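Local coordinates for thioredoxin-like protein (Parabacteroides distasonis, PDB 4FO5), which is of unknown function but has a thioredoxin-like fold and is grouped with the AhpC/TSA family, so a role in thiol redox chemistry is possible yet unproven, at residues L37-A42 and K116-N121; V52-E57 and V131-L136; I66-I71 and L91-H96. All blocks are in the same frame, centred on the assembly; numbering follows the deposited sequence.

Contact 1. Residues L37-A42 and K116-N121; sequences LNFWAA and KNFLIN
L37 O is gripped twice by the neighbouring strand: F118 N donates a hydrogen bond at 2.8 Å, lying in the carbonyl plane, and N117 CA adds a CA-H...O contact at 3.1 Å. L37 N returns a bond to F118 O, completing an antiparallel hydrogen-bonded pair, and F39 N to K116 O at 3.0 Å extends the ladder. Between these rungs N38 and N117 form a non-hydrogen-bonded pair. On their face of the sheet N38 OD1 comes to 3.1 Å from N117 CB, with the two amide planes turned 57° apart. A water spans the amides, donating to N38 OD1 at 2.7 Å and accepting from N117 ND2. N117 OD1 takes a hydrogen bond from V131 N.

The other face is apolar. L37 and F118 run alongside one another in the same direction, L37 CD2 against F118 CD1, while I120 CD1 rests 3.8 Å from L37 CB. The rings of F39 and F118 meet rim to rim, F39 CE2 and F118 CE1 being 4.0 Å apart, and both also meet the ring of Y109. Buried on either face, and antiparallel at 169°, strands 34-40 and 117-120 make the central pairing of the thioredoxin fold, where its beta-alpha-beta half joins its antiparallel half.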
loop_
_atom_site.group_PDB
_atom_site.type_symbol
_atom_site.label_atom_id
_atom_site.label_comp_id
_atom_site.label_asym_id
_atom_site.label_seq_id
_atom_site.Cartn_x
_atom_site.Cartn_y
_atom_site.Cartn_z
ATOM N N LEU A 37 2.070 -1.645 -1.472
ATOM C CA LEU A 37 0.683 -1.202 -1.476
ATOM C C LEU A 37 0.103 -1.464 -0.104
ATOM O O LEU A 37 0.071 -2.610 0.306
ATOM C CB LEU A 37 -0.119 -1.934 -2.564
ATOM C CG LEU A 37 -1.603 -1.640 -2.609
ATOM C CD1 LEU A 37 -1.852 -0.179 -3.004
ATOM C CD2 LEU A 37 -2.269 -2.533 -3.614
ATOM N N ASN A 38 -0.311 -0.421 0.620
ATOM C CA ASN A 38 -0.849 -0.605 1.949
ATOM C C ASN A 38 -2.215 0.074 2.127
ATOM O O ASN A 38 -2.400 1.204 1.710
ATOM C CB ASN A 38 0.142 -0.096 2.986
ATOM C CG ASN A 38 -0.305 -0.375 4.376
ATOM O OD1 ASN A 38 -0.456 -1.523 4.773
ATOM N ND2 ASN A 38 -0.514 0.675 5.156
ATOM N N PHE A 39 -3.175 -0.645 2.709
ATOM C CA PHE A 39 -4.514 -0.134 2.997
ATOM C C PHE A 39 -4.647 0.051 4.468
ATOM O O PHE A 39 -4.265 -0.828 5.245
ATOM C CB PHE A 39 -5.604 -1.089 2.472
ATOM C CG PHE A 39 -5.591 -1.206 0.967
ATOM C CD1 PHE A 39 -6.220 -0.255 0.176
ATOM C CD2 PHE A 39 -4.872 -2.218 0.338
ATOM C CE1 PHE A 39 -6.205 -0.359 -1.221
ATOM C CE2 PHE A 39 -4.867 -2.331 -1.052
ATOM C CZ PHE A 39 -5.524 -1.397 -1.822
ATOM N N TRP A 40 -5.201 1.192 4.867
ATOM C CA TRP A 40 -5.413 1.535 6.263
ATOM C C TRP A 40 -6.551 2.549 6.375
ATOM O O TRP A 40 -7.030 3.057 5.367
ATOM C CB TRP A 40 -4.108 2.111 6.885
ATOM C CG TRP A 40 -3.746 3.457 6.333
ATOM C CD1 TRP A 40 -3.247 3.724 5.096
ATOM C CD2 TRP A 40 -3.949 4.729 6.967
ATOM N NE1 TRP A 40 -3.089 5.077 4.929
ATOM C CE2 TRP A 40 -3.528 5.722 6.058
ATOM C CE3 TRP A 40 -4.453 5.125 8.216
ATOM C CZ2 TRP A 40 -3.591 7.093 6.355
ATOM C CZ3 TRP A 40 -4.523 6.486 8.506
ATOM C CH2 TRP A 40 -4.081 7.448 7.589
ATOM N N ALA A 41 -6.959 2.853 7.604
ATOM C CA ALA A 41 -7.956 3.876 7.922
ATOM C C ALA A 41 -7.742 4.322 9.353
ATOM O O ALA A 41 -7.363 3.499 10.188
ATOM C CB ALA A 41 -9.370 3.343 7.733
ATOM N N ALA A 42 -7.966 5.619 9.638
ATOM C CA ALA A 42 -7.835 6.177 10.989
ATOM C C ALA A 42 -8.748 5.435 11.989
ATOM O O ALA A 42 -8.361 5.278 13.144
ATOM C CB ALA A 42 -8.161 7.664 10.979
ATOM N N LYS A 116 -4.863 -4.754 4.692
ATOM C CA LYS A 116 -3.754 -5.581 4.279
ATOM C C LYS A 116 -2.738 -4.744 3.500
ATOM O O LYS A 116 -3.045 -3.622 3.094
ATOM C CB LYS A 116 -4.388 -6.669 3.363
ATOM C CG LYS A 116 -3.575 -7.919 3.055
ATOM C CD LYS A 116 -4.487 -9.052 2.573
ATOM C CE LYS A 116 -3.735 -10.265 2.074
ATOM N NZ LYS A 116 -4.620 -11.201 1.324
ATOM N N ASN A 117 -1.532 -5.285 3.307
ATOM C CA ASN A 117 -0.497 -4.700 2.478
ATOM C C ASN A 117 -0.001 -5.769 1.493
ATOM O O ASN A 117 -0.190 -6.974 1.712
ATOM C CB ASN A 117 0.649 -4.066 3.282
ATOM C CG ASN A 117 1.672 -4.996 3.899
ATOM O OD1 ASN A 117 2.146 -5.981 3.303
ATOM N ND2 ASN A 117 2.137 -4.614 5.068
ATOM N N PHE A 118 0.584 -5.320 0.399
ATOM C CA PHE A 118 1.082 -6.191 -0.655
ATOM C C PHE A 118 2.378 -5.646 -1.199
ATOM O O PHE A 118 2.480 -4.456 -1.483
ATOM C CB PHE A 118 0.051 -6.290 -1.816
ATOM C CG PHE A 118 -1.346 -6.693 -1.412
ATOM C CD1 PHE A 118 -2.275 -5.738 -1.011
ATOM C CD2 PHE A 118 -1.716 -8.028 -1.379
ATOM C CE1 PHE A 118 -3.545 -6.110 -0.588
ATOM C CE2 PHE A 118 -3.007 -8.398 -0.994
ATOM C CZ PHE A 118 -3.920 -7.434 -0.623
ATOM N N LEU A 119 3.376 -6.507 -1.321
ATOM C CA LEU A 119 4.624 -6.166 -1.979
ATOM C C LEU A 119 4.463 -6.613 -3.447
ATOM O O LEU A 119 4.269 -7.798 -3.721
ATOM C CB LEU A 119 5.830 -6.814 -1.284
ATOM C CG LEU A 119 7.212 -6.445 -1.848
ATOM C CD1 LEU A 119 7.469 -4.927 -1.758
ATOM C CD2 LEU A 119 8.294 -7.190 -1.106
ATOM N N ILE A 120 4.440 -5.644 -4.357
ATOM C CA ILE A 120 4.242 -5.837 -5.783
ATOM C C ILE A 120 5.567 -5.576 -6.513
ATOM O O ILE A 120 6.184 -4.525 -6.307
ATOM C CB ILE A 120 3.080 -4.899 -6.276
ATOM C CG1 ILE A 120 1.765 -5.133 -5.440
ATOM C CG2 ILE A 120 2.842 -5.063 -7.770
ATOM C CD1 ILE A 120 0.635 -4.042 -5.579
ATOM N N ASN A 121 5.976 -6.514 -7.413
ATOM C CA ASN A 121 7.228 -6.367 -8.160
ATOM C C ASN A 121 7.023 -5.428 -9.376
ATOM O O ASN A 121 5.931 -4.900 -9.550
ATOM C CB ASN A 121 7.819 -7.741 -8.560
ATOM C CG ASN A 121 7.088 -8.528 -9.635
ATOM O OD1 ASN A 121 6.148 -8.066 -10.285
ATOM N ND2 ASN A 121 7.505 -9.753 -9.833
HETATM O O HOH W 1 -0.200 -3.269 6.814
#

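Contact 2. Residues V52-E57 and V131-L136; sequences VQLANE and VTPEKL
The ring of P133 is the bump of this interface, and the hollow that receives it lies between Q53 and E57, one helical turn apart on helix 45-58. P133 CG presses toward the backbone end of Q53, 3.8 Å from Q53 CB. Next to it, along the same helix, E57 passes the ring at its CB, the two side chains crossing at about a right angle. With CG anti to its backbone N (chi1 -157°), E57 sets CG 3.4 Å from P133 O, and a bend at chi2 (69°) turns CD. E57 OE1 lies 3.6 Å from P133 CB. The carboxylate itself is engaged by neighbours: E57 OE2 bonds T137 OG1 and makes a salt bridge with K60.

Below the proline the bump is reversed. L54 sends its CD2 branch into the bend where the chain enters helix 133-140, 3.7 Å from V131 O and 4.0 Å from P133 N, while L136 CD2 approaches the same methyl at 4.5 Å. T132 at the N-cap faces the other way, its OG1 accepting from K135 N at 3.0 Å, and so fixes the first turn that carries P133. No hydrogen bond crosses between the two segments, which meet by fit of shape; the bond to T137 adds a polar tie just beyond them. L54 and L136 continue the apolar layer down to L36 on the sheet. Two helices lying together on one face of the central sheet match the thioredoxin fold, 45-58 being the helix that follows the first core strand and 133-140 the C-terminal helix.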
loop_
_atom_site.group_PDB
_atom_site.type_symbol
_atom_site.label_atom_id
_atom_site.label_comp_id
_atom_site.label_asym_id
_atom_site.label_seq_id
_atom_site.Cartn_x
_atom_site.Cartn_y
_atom_site.Cartn_z
ATOM N N VAL A 52 2.481 3.755 9.820
ATOM C CA VAL A 52 3.594 4.569 10.311
ATOM C C VAL A 52 4.871 3.751 10.272
ATOM O O VAL A 52 5.899 4.251 9.826
ATOM C CB VAL A 52 3.300 5.114 11.744
ATOM C CG1 VAL A 52 4.534 5.748 12.379
ATOM C CG2 VAL A 52 2.138 6.101 11.723
ATOM N N GLN A 53 4.817 2.496 10.741
ATOM C CA GLN A 53 6.002 1.652 10.799
ATOM C C GLN A 53 6.491 1.311 9.411
ATOM O O GLN A 53 7.691 1.425 9.162
ATOM C CB GLN A 53 5.767 0.403 11.646
ATOM C CG GLN A 53 5.506 0.720 13.136
ATOM C CD GLN A 53 6.542 1.605 13.812
ATOM O OE1 GLN A 53 7.753 1.350 13.746
ATOM N NE2 GLN A 53 6.083 2.648 14.526
ATOM N N LEU A 54 5.581 0.980 8.489
ATOM C CA LEU A 54 5.969 0.694 7.097
ATOM C C LEU A 54 6.550 1.938 6.393
ATOM O O LEU A 54 7.617 1.831 5.791
ATOM C CB LEU A 54 4.790 0.134 6.281
ATOM C CG LEU A 54 4.305 -1.274 6.682
ATOM C CD1 LEU A 54 2.922 -1.545 6.106
ATOM C CD2 LEU A 54 5.307 -2.364 6.279
ATOM N N ALA A 55 5.871 3.107 6.472
ATOM C CA ALA A 55 6.362 4.344 5.831
ATOM C C ALA A 55 7.770 4.699 6.332
ATOM O O ALA A 55 8.620 5.044 5.512
ATOM C CB ALA A 55 5.401 5.500 6.069
ATOM N N ASN A 56 8.043 4.554 7.651
ATOM C CA ASN A 56 9.380 4.872 8.151
ATOM C C ASN A 56 10.409 3.811 7.688
ATOM O O ASN A 56 11.562 4.168 7.459
ATOM C CB ASN A 56 9.376 5.085 9.664
ATOM C CG ASN A 56 8.763 6.429 10.009
ATOM O OD1 ASN A 56 9.412 7.479 9.936
ATOM N ND2 ASN A 56 7.474 6.451 10.257
ATOM N N GLU A 57 10.003 2.553 7.478
ATOM C CA GLU A 57 10.923 1.544 6.971
ATOM C C GLU A 57 11.324 1.831 5.514
ATOM O O GLU A 57 12.473 1.618 5.160
ATOM C CB GLU A 57 10.291 0.153 7.069
ATOM C CG GLU A 57 11.307 -0.972 7.100
ATOM C CD GLU A 57 12.167 -1.074 8.351
ATOM O OE1 GLU A 57 11.806 -0.499 9.406
ATOM O OE2 GLU A 57 13.247 -1.695 8.252
ATOM N N VAL A 131 3.354 -7.839 4.823
ATOM C CA VAL A 131 4.759 -7.835 5.182
ATOM C C VAL A 131 4.950 -6.891 6.396
ATOM O O VAL A 131 4.255 -5.869 6.508
ATOM C CB VAL A 131 5.641 -7.477 3.949
ATOM C CG1 VAL A 131 5.756 -5.974 3.717
ATOM C CG2 VAL A 131 7.010 -8.114 4.045
ATOM N N THR A 132 5.853 -7.266 7.294
ATOM C CA THR A 132 6.203 -6.495 8.473
ATOM C C THR A 132 7.326 -5.564 8.052
ATOM O O THR A 132 7.985 -5.874 7.048
ATOM C CB THR A 132 6.662 -7.423 9.617
ATOM O OG1 THR A 132 7.826 -8.150 9.209
ATOM C CG2 THR A 132 5.568 -8.324 10.134
ATOM N N PRO A 133 7.653 -4.485 8.803
ATOM C CA PRO A 133 8.803 -3.651 8.406
ATOM C C PRO A 133 10.078 -4.492 8.304
ATOM O O PRO A 133 10.834 -4.347 7.349
ATOM C CB PRO A 133 8.887 -2.618 9.532
ATOM C CG PRO A 133 7.503 -2.532 10.055
ATOM C CD PRO A 133 6.994 -3.938 10.009
ATOM N N GLU A 134 10.281 -5.403 9.272
ATOM C CA GLU A 134 11.440 -6.287 9.391
ATOM C C GLU A 134 11.553 -7.195 8.164
ATOM O O GLU A 134 12.598 -7.180 7.509
ATOM C CB GLU A 134 11.360 -7.113 10.693
ATOM C CG GLU A 134 11.375 -6.286 11.978
ATOM C CD GLU A 134 10.139 -5.470 12.334
ATOM O OE1 GLU A 134 9.014 -5.882 11.966
ATOM O OE2 GLU A 134 10.298 -4.429 13.015
ATOM N N LYS A 135 10.464 -7.911 7.801
ATOM C CA LYS A 135 10.455 -8.775 6.607
ATOM C C LYS A 135 10.592 -7.952 5.319
ATOM O O LYS A 135 11.268 -8.417 4.397
ATOM C CB LYS A 135 9.206 -9.676 6.543
ATOM C CG LYS A 135 9.330 -10.883 5.570
ATOM C CD LYS A 135 10.147 -12.012 6.193
ATOM C CE LYS A 135 10.447 -13.172 5.284
ATOM N NZ LYS A 135 11.849 -13.640 5.460
ATOM N N LEU A 136 10.008 -6.728 5.255
ATOM C CA LEU A 136 10.139 -5.889 4.055
ATOM C C LEU A 136 11.630 -5.593 3.772
ATOM O O LEU A 136 12.088 -5.794 2.648
ATOM C CB LEU A 136 9.312 -4.580 4.167
ATOM C CG LEU A 136 9.475 -3.520 3.064
ATOM C CD1 LEU A 136 8.945 -4.005 1.695
ATOM C CD2 LEU A 136 8.797 -2.228 3.452
#

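Contact 3. Residues I66-I71 and L91-H96; sequences IAMCSI and LSTQFH
S70 uses both backbone groups on the neighbouring chain, its N donating to T93 O at 2.9 Å and its O accepting from F95 N at 2.8 Å, so that the parallel strands 66-71 and 94-96 pair with their axes 35° apart. I71 CA adds a CA-H...O contact to F95 O.

On the face that carries S70 and Q94 the contact is polar. Q94 is bent at chi2 (-63°), which turns CD back over S70, and OE1 comes to 3.3 Å from S70 CB. The two ends of the amide are taken separately: Q94 NE2 donates to T93 OG1 at 3.2 Å, the hydroxyl tilted somewhat from the amide plane, and Q94 OE1 accepts from N51 ND2. S70 OG is hydrogen-bonded to N51 OD1, so the one asparagine holds both residues. T93 OG1 is in turn bonded to D90 O. An alanine at Q94 would probably leave N51 ND2 and T93 OG1 without these mates and open a gap above S70. Alongside, T93 crosses the selenomethionine M68 at about a right angle, its CB 3.7 Å from M68 CG. Water 2 donates to M68 O at 2.7 Å and only weakly to S92 O.

The face bearing C69, I71 and F95 differs. C69 SG lies 4.0 Å from F95 CD1; seen from the ring centroid it is 37° off the normal, an oblique sulfur-aromatic contact. The rim of the same ring meets S70 O in its plane, F95 CD1 standing 3.7 Å away.

In this beta-alpha-beta unit, then, backbone bonds set the pairing of the edge strand, the polar network around N51 probably fixes the turn of the Q94 amide, and the sulfur-aromatic contact packs the reverse face.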
loop_
_atom_site.group_PDB
_atom_site.type_symbol
_atom_site.label_atom_id
_atom_site.label_comp_id
_atom_site.label_asym_id
_atom_site.label_seq_id
_atom_site.Cartn_x
_atom_site.Cartn_y
_atom_site.Cartn_z
ATOM N N ILE A 66 12.149 1.035 -4.001
ATOM C CA ILE A 66 10.780 0.786 -3.540
ATOM C C ILE A 66 9.949 2.053 -3.494
ATOM O O ILE A 66 10.424 3.105 -3.102
ATOM C CB ILE A 66 10.780 0.072 -2.130
ATOM C CG1 ILE A 66 9.350 -0.261 -1.613
ATOM C CG2 ILE A 66 11.569 0.864 -1.067
ATOM C CD1 ILE A 66 8.886 -1.635 -1.808
ATOM N N ALA A 67 8.691 1.936 -3.873
ATOM C CA ALA A 67 7.761 3.040 -3.730
ATOM C C ALA A 67 6.662 2.613 -2.763
ATOM O O ALA A 67 6.174 1.490 -2.821
ATOM C CB ALA A 67 7.171 3.437 -5.077
HETATM N N MSE A 68 6.295 3.493 -1.871
HETATM C CA MSE A 68 5.211 3.197 -0.967
HETATM C C MSE A 68 3.950 3.844 -1.503
HETATM O O MSE A 68 3.948 5.027 -1.813
HETATM C CB MSE A 68 5.531 3.708 0.427
HETATM C CG MSE A 68 4.310 3.821 1.293
HETATM SE SE MSE A 68 4.645 2.969 2.936
HETATM C CE MSE A 68 3.256 1.708 2.957
ATOM N N CYS A 69 2.881 3.088 -1.535
ATOM C CA CYS A 69 1.569 3.544 -1.933
ATOM C C CYS A 69 0.592 3.190 -0.813
ATOM O O CYS A 69 0.118 2.064 -0.750
ATOM C CB CYS A 69 1.166 2.915 -3.256
ATOM S SG CYS A 69 -0.418 3.517 -3.871
ATOM N N SER A 70 0.353 4.133 0.107
ATOM C CA SER A 70 -0.538 3.946 1.261
ATOM C C SER A 70 -1.871 4.549 0.952
ATOM O O SER A 70 -1.937 5.741 0.684
ATOM C CB SER A 70 0.029 4.616 2.509
ATOM O OG SER A 70 1.149 3.953 3.053
ATOM N N ILE A 71 -2.938 3.763 0.967
ATOM C CA ILE A 71 -4.252 4.309 0.636
ATOM C C ILE A 71 -5.167 4.281 1.848
ATOM O O ILE A 71 -5.455 3.206 2.356
ATOM C CB ILE A 71 -4.884 3.542 -0.548
ATOM C CG1 ILE A 71 -3.920 3.482 -1.753
ATOM C CG2 ILE A 71 -6.243 4.178 -0.918
ATOM C CD1 ILE A 71 -4.363 2.558 -2.937
ATOM N N LEU A 91 4.097 12.847 2.654
ATOM C CA LEU A 91 2.865 13.098 1.904
ATOM C C LEU A 91 2.904 12.531 0.489
ATOM O O LEU A 91 1.832 12.297 -0.069
ATOM C CB LEU A 91 2.505 14.593 1.856
ATOM C CG LEU A 91 2.266 15.306 3.202
ATOM C CD1 LEU A 91 1.936 16.740 3.007
ATOM C CD2 LEU A 91 1.131 14.721 3.940
ATOM N N SER A 92 4.104 12.303 -0.097
ATOM C CA SER A 92 4.186 11.776 -1.456
ATOM C C SER A 92 3.705 10.302 -1.523
ATOM O O SER A 92 3.307 9.851 -2.586
ATOM C CB SER A 92 5.602 11.922 -2.008
ATOM O OG SER A 92 6.543 11.133 -1.299
ATOM N N THR A 93 3.701 9.590 -0.392
ATOM C CA THR A 93 3.303 8.172 -0.308
ATOM C C THR A 93 1.895 7.921 0.299
ATOM O O THR A 93 1.468 6.758 0.432
ATOM C CB THR A 93 4.366 7.437 0.515
ATOM O OG1 THR A 93 4.311 7.849 1.885
ATOM C CG2 THR A 93 5.776 7.620 -0.051
ATOM N N GLN A 94 1.168 8.997 0.642
ATOM C CA GLN A 94 -0.134 8.863 1.285
ATOM C C GLN A 94 -1.232 9.329 0.348
ATOM O O GLN A 94 -1.213 10.459 -0.136
ATOM C CB GLN A 94 -0.153 9.631 2.611
ATOM C CG GLN A 94 0.965 9.205 3.598
ATOM C CD GLN A 94 0.855 7.769 4.035
ATOM O OE1 GLN A 94 -0.196 7.318 4.476
ATOM N NE2 GLN A 94 1.956 7.025 3.964
ATOM N N PHE A 95 -2.167 8.414 0.055
ATOM C CA PHE A 95 -3.270 8.639 -0.883
ATOM C C PHE A 95 -4.573 8.361 -0.199
ATOM O O PHE A 95 -4.623 7.624 0.785
ATOM C CB PHE A 95 -3.113 7.756 -2.132
ATOM C CG PHE A 95 -1.793 7.964 -2.826
ATOM C CD1 PHE A 95 -0.655 7.278 -2.410
ATOM C CD2 PHE A 95 -1.685 8.839 -3.909
ATOM C CE1 PHE A 95 0.580 7.490 -3.043
ATOM C CE2 PHE A 95 -0.461 9.027 -4.555
ATOM C CZ PHE A 95 0.668 8.369 -4.102
ATOM N N HIS A 96 -5.618 8.967 -0.710
ATOM C CA HIS A 96 -6.936 8.899 -0.126
ATOM C C HIS A 96 -7.995 8.483 -1.125
ATOM O O HIS A 96 -8.177 9.141 -2.143
ATOM C CB HIS A 96 -7.290 10.277 0.456
ATOM C CG HIS A 96 -8.646 10.324 1.077
ATOM N ND1 HIS A 96 -9.598 11.230 0.653
ATOM C CD2 HIS A 96 -9.184 9.536 2.038
ATOM C CE1 HIS A 96 -10.670 10.985 1.384
ATOM N NE2 HIS A 96 -10.471 9.968 2.220
HETATM O O HOH W 2 4.407 6.787 -3.854
#

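Contacts 1 and 3 pair strands of one sheet, while contact 2 joins two helices packed on it. Contacts 1 and 3 have centres about 9 Å apart and meet through N38, whose N lies 2.9 Å from C69 O and whose O lies 2.7 Å from I71 N. Contact 2, its centre about 11 Å from that of contact 1, is tied to it by N117 OD1 and V131 N, 2.7 Å apart, and by L54 packing on both asparagines. Contacts 2 and 3, about 13 Å between centres, meet where M68 SE touches A55 CA at 3.6 Å. Segment 37-42 leads into the loop where thioredoxins carry CXXC; no such motif occurs here, so redox activity remains uncertain.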